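Local coordinates for protein haloacid dehalogenase-like hydrolase (Klebsiella pneumoniae subsp. pneumoniae, PDB 3PGV) that probably acts as a magnesium-dependent phosphatase of the haloacid dehalogenase superfamily, Cof family, and holds a calcium ion in this crystal, at residues L102-V114 with L179-V191. Sequence-based numbering, arbitrary orientation.
Sequences LDRDIAADLFEIV and LEQAMNARWGDRV. With EDO (1,2-ethanediol), chain H.
The indole of Trp187 is sandwiched between Ile106, from the other helix, and the CG methylene of Arg186, its neighbour in sequence. Ile106 CG2 lies 3.9 Å from the centroid of the six-membered ring of Trp187, a CH-pi contact. Beta-branched Ile106 suits this wedge: CG2, anti to the backbone N, reaches the indole and Val191, whereas Ile106 CD1 lies over the guanidinium face of Arg190, 3.5 Å from its CZ. At the guanidinium edge, Asp105 sits end-on and nearly coplanar: Arg190 NH1 donates to Asp105 OD2 (2.9 Å) and Arg190 NH2 to Asp105 OD1, both to syn lone pairs. Asp103 OD2 offers its anti lone pair to Arg190 NH2, nearly straight (170°). These three good bonds, in or near its plane, should restrict guanidinium rotation. Arg186, its chain extended, forms a salt bridge from NH2 to Asp109 OD2 (3.0 Å), and a water accepting from Trp187 NE1 donates to Asp105 and Asp109. Branched Leu110 and flexible, unbranched selenomethionine Met183 fill the buried side, Leu110 CD2 3.7 Å from Met183 SE. Helix 104-110 and the 179-187 part of helix 173-187 run roughly antiparallel (154°) on the sheet containing strands 163-169 and 200-205, consistent with the alpha/beta cap of Cof-type HAD phosphatases.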
# COMPACT_ATOMS: atom_id res chain seq x y z
N LEU A 102 3.79 1.52 -14.51
CA LEU A 102 4.75 0.54 -15.02
C LEU A 102 5.11 0.87 -16.46
O LEU A 102 4.24 1.32 -17.23
CB LEU A 102 4.13 -0.86 -14.96
CG LEU A 102 4.22 -1.57 -13.63
CD1 LEU A 102 3.09 -2.58 -13.47
CD2 LEU A 102 5.60 -2.26 -13.47
N ASP A 103 6.39 0.60 -16.86
CA ASP A 103 6.79 0.77 -18.26
C ASP A 103 5.93 -0.14 -19.15
O ASP A 103 5.57 -1.26 -18.74
CB ASP A 103 8.29 0.45 -18.45
CG ASP A 103 9.23 1.53 -17.92
OD1 ASP A 103 8.73 2.57 -17.42
OD2 ASP A 103 10.47 1.35 -18.06
N ARG A 104 5.53 0.38 -20.33
CA ARG A 104 4.60 -0.31 -21.25
C ARG A 104 5.01 -1.75 -21.56
O ARG A 104 4.18 -2.65 -21.51
CB ARG A 104 4.43 0.50 -22.54
CG ARG A 104 3.18 0.15 -23.32
CD ARG A 104 3.13 0.88 -24.65
NE ARG A 104 1.91 0.58 -25.39
CZ ARG A 104 1.75 -0.50 -26.16
NH1 ARG A 104 2.74 -1.40 -26.26
NH2 ARG A 104 0.60 -0.71 -26.78
N ASP A 105 6.29 -1.97 -21.90
CA ASP A 105 6.79 -3.29 -22.26
C ASP A 105 6.68 -4.27 -21.09
O ASP A 105 6.35 -5.43 -21.30
CB ASP A 105 8.25 -3.21 -22.77
CG ASP A 105 9.22 -2.68 -21.73
OD1 ASP A 105 8.92 -1.64 -21.11
OD2 ASP A 105 10.26 -3.32 -21.51
N ILE A 106 6.92 -3.77 -19.85
CA ILE A 106 6.84 -4.60 -18.65
C ILE A 106 5.38 -4.95 -18.32
O ILE A 106 5.07 -6.11 -18.08
CB ILE A 106 7.57 -3.93 -17.45
CG1 ILE A 106 9.05 -3.62 -17.79
CG2 ILE A 106 7.45 -4.80 -16.17
CD1 ILE A 106 9.86 -3.08 -16.62
N ALA A 107 4.49 -3.94 -18.39
CA ALA A 107 3.06 -4.16 -18.18
C ALA A 107 2.51 -5.22 -19.19
O ALA A 107 1.87 -6.18 -18.78
CB ALA A 107 2.30 -2.86 -18.31
N ALA A 108 2.87 -5.09 -20.47
CA ALA A 108 2.43 -6.02 -21.51
C ALA A 108 2.84 -7.46 -21.19
O ALA A 108 2.01 -8.37 -21.34
CB ALA A 108 2.99 -5.61 -22.86
N ASP A 109 4.09 -7.66 -20.69
CA ASP A 109 4.59 -8.98 -20.31
C ASP A 109 3.92 -9.49 -19.05
O ASP A 109 3.56 -10.66 -18.99
CB ASP A 109 6.12 -8.97 -20.14
CG ASP A 109 6.89 -8.77 -21.45
OD1 ASP A 109 6.33 -9.10 -22.53
OD2 ASP A 109 8.06 -8.35 -21.40
N LEU A 110 3.73 -8.62 -18.04
CA LEU A 110 3.07 -8.98 -16.78
C LEU A 110 1.65 -9.45 -16.99
O LEU A 110 1.17 -10.32 -16.25
CB LEU A 110 3.08 -7.79 -15.80
CG LEU A 110 4.43 -7.45 -15.16
CD1 LEU A 110 4.36 -6.14 -14.40
CD2 LEU A 110 4.91 -8.57 -14.24
N PHE A 111 0.97 -8.91 -18.04
CA PHE A 111 -0.42 -9.29 -18.36
C PHE A 111 -0.54 -10.77 -18.71
O PHE A 111 -1.62 -11.35 -18.55
CB PHE A 111 -0.93 -8.46 -19.55
CG PHE A 111 -1.15 -6.99 -19.31
CD1 PHE A 111 -1.10 -6.46 -18.02
CD2 PHE A 111 -1.50 -6.14 -20.35
CE1 PHE A 111 -1.30 -5.10 -17.80
CE2 PHE A 111 -1.71 -4.78 -20.13
CZ PHE A 111 -1.61 -4.27 -18.85
N GLU A 112 0.56 -11.39 -19.21
CA GLU A 112 0.52 -12.72 -19.79
C GLU A 112 1.56 -13.68 -19.21
O GLU A 112 1.57 -14.85 -19.59
CB GLU A 112 0.71 -12.62 -21.33
CG GLU A 112 -0.41 -11.85 -22.03
CD GLU A 112 -1.80 -12.43 -21.77
OE1 GLU A 112 -1.95 -13.67 -21.89
OE2 GLU A 112 -2.72 -11.65 -21.46
N ILE A 113 2.44 -13.19 -18.31
CA ILE A 113 3.55 -14.00 -17.78
C ILE A 113 3.11 -15.36 -17.21
O ILE A 113 3.79 -16.37 -17.42
CB ILE A 113 4.49 -13.19 -16.82
CG1 ILE A 113 5.83 -13.94 -16.58
CG2 ILE A 113 3.78 -12.83 -15.50
CD1 ILE A 113 6.95 -13.11 -15.85
N VAL A 114 1.94 -15.40 -16.53
CA VAL A 114 1.42 -16.65 -15.94
C VAL A 114 -0.02 -16.90 -16.36
O VAL A 114 -0.82 -17.37 -15.56
CB VAL A 114 1.61 -16.70 -14.40
CG1 VAL A 114 3.06 -16.98 -14.03
CG2 VAL A 114 1.12 -15.41 -13.75
N LEU A 179 7.99 -17.11 -8.54
CA LEU A 179 7.54 -16.07 -9.47
C LEU A 179 8.14 -14.71 -9.06
O LEU A 179 8.54 -13.92 -9.93
CB LEU A 179 5.99 -16.00 -9.53
CG LEU A 179 5.38 -14.90 -10.48
CD1 LEU A 179 5.85 -15.07 -11.90
CD2 LEU A 179 3.85 -14.91 -10.42
N GLU A 180 8.26 -14.47 -7.73
CA GLU A 180 8.89 -13.26 -7.20
C GLU A 180 10.35 -13.19 -7.66
O GLU A 180 10.78 -12.15 -8.18
CB GLU A 180 8.81 -13.24 -5.66
CG GLU A 180 9.47 -12.02 -5.04
CD GLU A 180 9.48 -12.00 -3.52
OE1 GLU A 180 9.56 -13.09 -2.92
OE2 GLU A 180 9.56 -10.89 -2.95
N GLN A 181 11.09 -14.31 -7.51
CA GLN A 181 12.49 -14.40 -7.91
C GLN A 181 12.68 -14.19 -9.39
O GLN A 181 13.63 -13.52 -9.78
CB GLN A 181 13.09 -15.76 -7.49
CG GLN A 181 13.87 -15.69 -6.19
CD GLN A 181 15.19 -14.95 -6.35
OE1 GLN A 181 15.62 -14.20 -5.47
NE2 GLN A 181 15.87 -15.14 -7.48
N ALA A 182 11.86 -14.86 -10.23
CA ALA A 182 12.03 -14.78 -11.69
C ALA A 182 11.81 -13.36 -12.21
O ALA A 182 12.55 -12.91 -13.09
CB ALA A 182 11.07 -15.74 -12.37
N MSE A 183 10.83 -12.63 -11.64
CA MSE A 183 10.52 -11.27 -12.08
C MSE A 183 11.59 -10.30 -11.66
O MSE A 183 12.01 -9.49 -12.47
CB MSE A 183 9.13 -10.84 -11.60
CG MSE A 183 8.00 -11.67 -12.23
SE MSE A 183 6.24 -11.02 -11.81
CE MSE A 183 6.34 -11.14 -9.86
N ASN A 184 12.12 -10.44 -10.41
CA ASN A 184 13.25 -9.61 -9.95
C ASN A 184 14.48 -9.82 -10.81
O ASN A 184 15.13 -8.85 -11.21
CB ASN A 184 13.58 -9.87 -8.45
CG ASN A 184 12.60 -9.19 -7.50
OD1 ASN A 184 12.05 -8.12 -7.79
ND2 ASN A 184 12.43 -9.75 -6.30
N ALA A 185 14.77 -11.07 -11.17
CA ALA A 185 15.93 -11.37 -12.03
C ALA A 185 15.69 -10.85 -13.46
O ALA A 185 16.63 -10.41 -14.11
CB ALA A 185 16.20 -12.87 -12.05
N ARG A 186 14.43 -10.91 -13.94
CA ARG A 186 14.08 -10.50 -15.29
C ARG A 186 14.18 -8.97 -15.51
O ARG A 186 14.69 -8.55 -16.55
CB ARG A 186 12.67 -11.00 -15.65
CG ARG A 186 12.21 -10.61 -17.04
CD ARG A 186 10.95 -11.33 -17.43
NE ARG A 186 10.48 -10.87 -18.73
CZ ARG A 186 9.59 -11.52 -19.46
NH1 ARG A 186 9.09 -12.68 -19.05
NH2 ARG A 186 9.20 -11.04 -20.63
N TRP A 187 13.75 -8.16 -14.53
CA TRP A 187 13.65 -6.72 -14.71
C TRP A 187 14.53 -5.84 -13.82
O TRP A 187 14.75 -4.66 -14.16
CB TRP A 187 12.20 -6.26 -14.67
CG TRP A 187 11.40 -6.74 -15.84
CD1 TRP A 187 11.58 -6.40 -17.15
CD2 TRP A 187 10.25 -7.59 -15.80
NE1 TRP A 187 10.63 -7.00 -17.94
CE2 TRP A 187 9.77 -7.71 -17.13
CE3 TRP A 187 9.55 -8.24 -14.77
CZ2 TRP A 187 8.65 -8.48 -17.46
CZ3 TRP A 187 8.43 -9.01 -15.09
CH2 TRP A 187 8.01 -9.14 -16.42
N GLY A 188 14.99 -6.37 -12.69
CA GLY A 188 15.85 -5.63 -11.77
C GLY A 188 15.25 -4.32 -11.28
O GLY A 188 14.10 -4.29 -10.82
N ASP A 189 16.02 -3.22 -11.42
CA ASP A 189 15.63 -1.84 -11.04
C ASP A 189 14.31 -1.37 -11.66
O ASP A 189 13.72 -0.41 -11.17
CB ASP A 189 16.75 -0.85 -11.44
CG ASP A 189 17.97 -0.89 -10.56
OD1 ASP A 189 17.97 -1.69 -9.59
OD2 ASP A 189 18.92 -0.12 -10.83
N ARG A 190 13.94 -1.95 -12.83
CA ARG A 190 12.76 -1.50 -13.58
C ARG A 190 11.42 -1.84 -12.90
O ARG A 190 10.37 -1.30 -13.29
CB ARG A 190 12.79 -2.06 -15.01
CG ARG A 190 13.99 -1.61 -15.81
CD ARG A 190 13.84 -2.00 -17.27
NE ARG A 190 12.75 -1.27 -17.91
CZ ARG A 190 12.06 -1.72 -18.95
NH1 ARG A 190 12.32 -2.92 -19.45
NH2 ARG A 190 11.08 -1.01 -19.46
N VAL A 191 11.44 -2.73 -11.90
CA VAL A 191 10.22 -3.12 -11.16
C VAL A 191 10.45 -3.06 -9.66
O VAL A 191 11.58 -3.20 -9.19
CB VAL A 191 9.67 -4.54 -11.59
CG1 VAL A 191 9.17 -4.54 -13.02
CG2 VAL A 191 10.73 -5.64 -11.36
C1 EDO H . 11.15 2.40 -14.15
O1 EDO H . 9.78 2.76 -14.36
C2 EDO H . 11.92 2.43 -15.48
O2 EDO H . 11.96 3.77 -16.03
O HOH W 1 8.47 0.19 -15.02
O HOH W 2 10.35 -6.44 -20.68